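Local atomic coordinates of short-chain dehydrogenase/reductase SDR (Paraburkholderia phymatum, PDB entry 5VA8), a protein that binds NADP and probably catalyses an NADP-dependent oxidation or reduction, as a short-chain dehydrogenase/reductase with a Rossmann fold. Residues Glu216-Arg221 with Arg228-Pro233. Numbering follows the deposited sequence.
Sequences EARKQR and RRFGTP. With TCE (3,3',3''-phosphanetriyltripropanoic acid), chain F.
R218 and F230 both place CG beside the backbone N, with chi1 of -69° and -61°, and the arginine chain then bends at chi3. This brings the R218 guanidinium to one edge of the F230 ring. NH2 of R218 lies 3.7 Å from CD2 of F230. The ring edge sits over one face of the guanidinium, offset toward its rim, with the two planes 64° apart, so the groups do not stack flat. CZ of F230 also reaches the backbone, 3.7 Å from O of R218. R221 touches the ring through its aliphatic part, with CG 3.9 Å from CE1 of F230. NH2 of R221 donates a hydrogen bond of 2.9 Å to O13 of the bound phosphine tricarboxylate TCE. S148, S149, S161 and R165 are also hydrogen-bonded to TCE. F230 is buried, with I193, I199 and I225 also packing on it. The contact joins helix 214-222, which gives R221 to the TCE pocket, to the loop before helix 233-243. Across the two segments it is van der Waals packing of one aromatic ring against two arginines. The charges are met elsewhere: R218 forms a salt bridge with D195, and R221 meets a ligand carboxylate edge-on, probably as its counter-charge.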
ATOM      1  N   GLU A 216      -3.014  32.065 -12.838  1.00 33.74           N
ATOM      2  CA  GLU A 216      -4.122  31.776 -11.935  1.00 33.03           C
ATOM      3  C   GLU A 216      -4.350  30.275 -11.807  1.00 32.33           C
ATOM      4  O   GLU A 216      -4.546  29.760 -10.699  1.00 30.78           O
ATOM      5  CB  GLU A 216      -5.390  32.481 -12.418  1.00 33.86           C
ATOM      6  CG  GLU A 216      -6.563  32.326 -11.475  1.00 34.11           C
ATOM      7  CD  GLU A 216      -6.269  32.853 -10.079  1.00 50.51           C
ATOM      8  OE1 GLU A 216      -5.458  33.800  -9.943  1.00 36.53           O
ATOM      9  OE2 GLU A 216      -6.851  32.311  -9.116  1.00 47.86           O
ATOM     10  N   ALA A 217      -4.316  29.554 -12.930  1.00 30.91           N
ATOM     11  CA  ALA A 217      -4.489  28.110 -12.876  1.00 29.94           C
ATOM     12  C   ALA A 217      -3.388  27.464 -12.047  1.00 29.63           C
ATOM     13  O   ALA A 217      -3.646  26.522 -11.290  1.00 28.86           O
ATOM     14  CB  ALA A 217      -4.511  27.528 -14.292  1.00 30.37           C
ATOM     15  N   ARG A 218      -2.152  27.961 -12.179  1.00 30.62           N
ATOM     16  CA  ARG A 218      -1.045  27.441 -11.374  1.00 31.02           C
ATOM     17  C   ARG A 218      -1.263  27.734  -9.897  1.00 30.64           C
ATOM     18  O   ARG A 218      -1.053  26.864  -9.041  1.00 30.15           O
ATOM     19  CB  ARG A 218       0.282  28.054 -11.823  1.00 36.14           C
ATOM     20  CG  ARG A 218       0.779  27.625 -13.177  1.00 42.11           C
ATOM     21  CD  ARG A 218       1.986  28.461 -13.573  1.00 47.26           C
ATOM     22  NE  ARG A 218       3.101  28.256 -12.657  1.00 48.94           N
ATOM     23  CZ  ARG A 218       4.170  27.516 -12.936  1.00 53.24           C
ATOM     24  NH1 ARG A 218       4.279  26.915 -14.119  1.00 50.20           N
ATOM     25  NH2 ARG A 218       5.136  27.383 -12.036  1.00 55.33           N
ATOM     26  N   LYS A 219      -1.656  28.975  -9.588  1.00 31.28           N
ATOM     27  CA  LYS A 219      -1.917  29.371  -8.207  1.00 32.94           C
ATOM     28  C   LYS A 219      -2.995  28.499  -7.577  1.00 30.23           C
ATOM     29  O   LYS A 219      -2.852  28.049  -6.435  1.00 31.25           O
ATOM     30  CB  LYS A 219      -2.323  30.849  -8.156  1.00 33.22           C
ATOM     31  N   GLN A 220      -4.083  28.249  -8.308  1.00 29.55           N
ATOM     32  CA  GLN A 220      -5.169  27.445  -7.759  1.00 31.93           C
ATOM     33  C   GLN A 220      -4.721  26.012  -7.511  1.00 30.96           C
ATOM     34  O   GLN A 220      -5.116  25.395  -6.515  1.00 31.17           O
ATOM     35  CB  GLN A 220      -6.376  27.491  -8.694  1.00 29.14           C
ATOM     36  CG  GLN A 220      -6.994  28.877  -8.770  1.00 30.75           C
ATOM     37  CD  GLN A 220      -8.192  28.942  -9.696  1.00 38.54           C
ATOM     38  OE1 GLN A 220      -8.684  27.916 -10.175  1.00 43.59           O
ATOM     39  NE2 GLN A 220      -8.665  30.153  -9.961  1.00 39.01           N
ATOM     40  N   ARG A 221      -3.881  25.469  -8.395  1.00 27.66           N
ATOM     41  CA  ARG A 221      -3.363  24.123  -8.182  1.00 27.31           C
ATOM     42  C   ARG A 221      -2.440  24.068  -6.969  1.00 28.16           C
ATOM     43  O   ARG A 221      -2.522  23.130  -6.167  1.00 27.73           O
ATOM     44  CB  ARG A 221      -2.634  23.642  -9.432  1.00 28.00           C
ATOM     45  CG  ARG A 221      -1.909  22.328  -9.241  1.00 31.33           C
ATOM     46  CD  ARG A 221      -2.863  21.187  -8.918  1.00 27.96           C
ATOM     47  NE  ARG A 221      -2.113  19.972  -8.610  1.00 28.76           N
ATOM     48  CZ  ARG A 221      -1.587  19.172  -9.532  1.00 30.37           C
ATOM     49  NH1 ARG A 221      -1.742  19.447 -10.825  1.00 31.91           N
ATOM     50  NH2 ARG A 221      -0.905  18.096  -9.167  1.00 31.59           N
ATOM     51  N   ARG A 228       1.935  23.625  -0.519  1.00 16.73           N
ATOM     52  CA  ARG A 228       1.525  24.921  -1.069  1.00 19.52           C
ATOM     53  C   ARG A 228       2.499  25.460  -2.108  1.00 21.57           C
ATOM     54  O   ARG A 228       2.539  26.673  -2.353  1.00 24.33           O
ATOM     55  CB  ARG A 228       1.322  25.963   0.037  1.00 18.73           C
ATOM     56  CG  ARG A 228       0.224  25.618   1.017  1.00 19.54           C
ATOM     57  CD  ARG A 228      -1.142  25.632   0.359  1.00 22.35           C
ATOM     58  NE  ARG A 228      -2.211  25.652   1.357  1.00 28.02           N
ATOM     59  CZ  ARG A 228      -2.893  24.580   1.739  1.00 28.55           C
ATOM     60  NH1 ARG A 228      -2.625  23.395   1.208  1.00 25.19           N
ATOM     61  NH2 ARG A 228      -3.846  24.693   2.656  1.00 28.58           N
ATOM     62  N   ARG A 229       3.274  24.580  -2.736  1.00 19.98           N
ATOM     63  CA  ARG A 229       4.190  24.972  -3.795  1.00 18.64           C
ATOM     64  C   ARG A 229       4.362  23.783  -4.726  1.00 17.13           C
ATOM     65  O   ARG A 229       3.928  22.670  -4.421  1.00 17.64           O
ATOM     66  CB  ARG A 229       5.542  25.428  -3.232  1.00 18.66           C
ATOM     67  CG  ARG A 229       6.297  24.335  -2.442  1.00 16.57           C
ATOM     68  CD  ARG A 229       7.684  24.841  -2.099  1.00 20.67           C
ATOM     69  NE  ARG A 229       8.531  23.920  -1.340  1.00 20.70           N
ATOM     70  CZ  ARG A 229       9.326  23.001  -1.882  1.00 15.62           C
ATOM     71  NH1 ARG A 229       9.346  22.827  -3.202  1.00 17.76           N
ATOM     72  NH2 ARG A 229      10.091  22.232  -1.106  1.00 18.47           N
ATOM     73  N   PHE A 230       5.002  24.029  -5.870  1.00 16.87           N
ATOM     74  CA  PHE A 230       5.469  22.959  -6.744  1.00 18.12           C
ATOM     75  C   PHE A 230       6.880  22.536  -6.339  1.00 16.57           C
ATOM     76  O   PHE A 230       7.608  23.277  -5.671  1.00 18.18           O
ATOM     77  CB  PHE A 230       5.482  23.400  -8.214  1.00 19.18           C
ATOM     78  CG  PHE A 230       4.129  23.789  -8.764  1.00 19.92           C
ATOM     79  CD1 PHE A 230       2.954  23.344  -8.173  1.00 21.10           C
ATOM     80  CD2 PHE A 230       4.042  24.598  -9.893  1.00 24.34           C
ATOM     81  CE1 PHE A 230       1.714  23.707  -8.695  1.00 21.83           C
ATOM     82  CE2 PHE A 230       2.794  24.973 -10.423  1.00 26.24           C
ATOM     83  CZ  PHE A 230       1.635  24.521  -9.821  1.00 25.45           C
ATOM     84  N   GLY A 231       7.267  21.330  -6.764  1.00 16.97           N
ATOM     85  CA  GLY A 231       8.619  20.869  -6.528  1.00 15.78           C
ATOM     86  C   GLY A 231       9.628  21.523  -7.466  1.00 15.07           C
ATOM     87  O   GLY A 231       9.298  22.002  -8.553  1.00 17.28           O
ATOM     88  N   THR A 232      10.903  21.540  -7.029  1.00 17.63           N
ATOM     89  CA  THR A 232      11.971  22.094  -7.859  1.00 20.25           C
ATOM     90  C   THR A 232      12.830  20.975  -8.433  1.00 17.33           C
ATOM     91  O   THR A 232      13.066  19.970  -7.754  1.00 16.06           O
ATOM     92  CB  THR A 232      12.881  23.046  -7.065  1.00 18.45           C
ATOM     93  OG1 THR A 232      13.652  22.297  -6.111  1.00 18.98           O
ATOM     94  CG2 THR A 232      12.065  24.094  -6.339  1.00 23.73           C
ATOM     95  N   PRO A 233      13.317  21.102  -9.670  1.00 17.20           N
ATOM     96  CA  PRO A 233      14.248  20.080 -10.166  1.00 16.95           C
ATOM     97  C   PRO A 233      15.476  19.929  -9.294  1.00 18.54           C
ATOM     98  O   PRO A 233      16.004  18.816  -9.183  1.00 17.62           O
ATOM     99  CB  PRO A 233      14.603  20.577 -11.576  1.00 19.54           C
ATOM    100  CG  PRO A 233      13.434  21.386 -11.982  1.00 23.43           C
ATOM    101  CD  PRO A 233      12.946  22.066 -10.719  1.00 20.79           C
TER
HETATM  102  O16 TCE F 302       3.405  10.914 -17.025  0.98 13.67           O
HETATM  103  C14 TCE F 302       3.158  11.392 -15.884  0.98 13.75           C
HETATM  104  O15 TCE F 302       2.663  10.670 -14.987  0.98 14.17           O
HETATM  105  C5  TCE F 302       3.438  12.868 -15.608  0.98 13.78           C
HETATM  106  C2  TCE F 302       2.745  13.253 -14.304  0.98 16.20           C
HETATM  107  P   TCE F 302       3.309  14.947 -13.795  0.98 17.27           P
HETATM  108  C3  TCE F 302       3.376  16.101 -15.230  0.98 18.44           C
HETATM  109  C6  TCE F 302       1.912  16.235 -15.625  0.98 24.79           C
HETATM  110  C8  TCE F 302       1.858  17.071 -16.886  0.98 43.27           C
HETATM  111  O10 TCE F 302       1.095  18.064 -16.904  0.98 46.08           O
HETATM  112  O9  TCE F 302       2.575  16.773 -17.881  0.98 45.76           O
HETATM  113  C1  TCE F 302       2.200  15.569 -12.461  0.98 17.24           C
HETATM  114  C4  TCE F 302       2.296  14.591 -11.296  0.98 17.27           C
HETATM  115  C11 TCE F 302       1.321  15.061 -10.232  0.98 18.72           C
HETATM  116  O12 TCE F 302       1.244  14.474  -9.119  0.98 16.45           O
HETATM  117  O13 TCE F 302       0.592  16.056 -10.488  0.98 20.50           O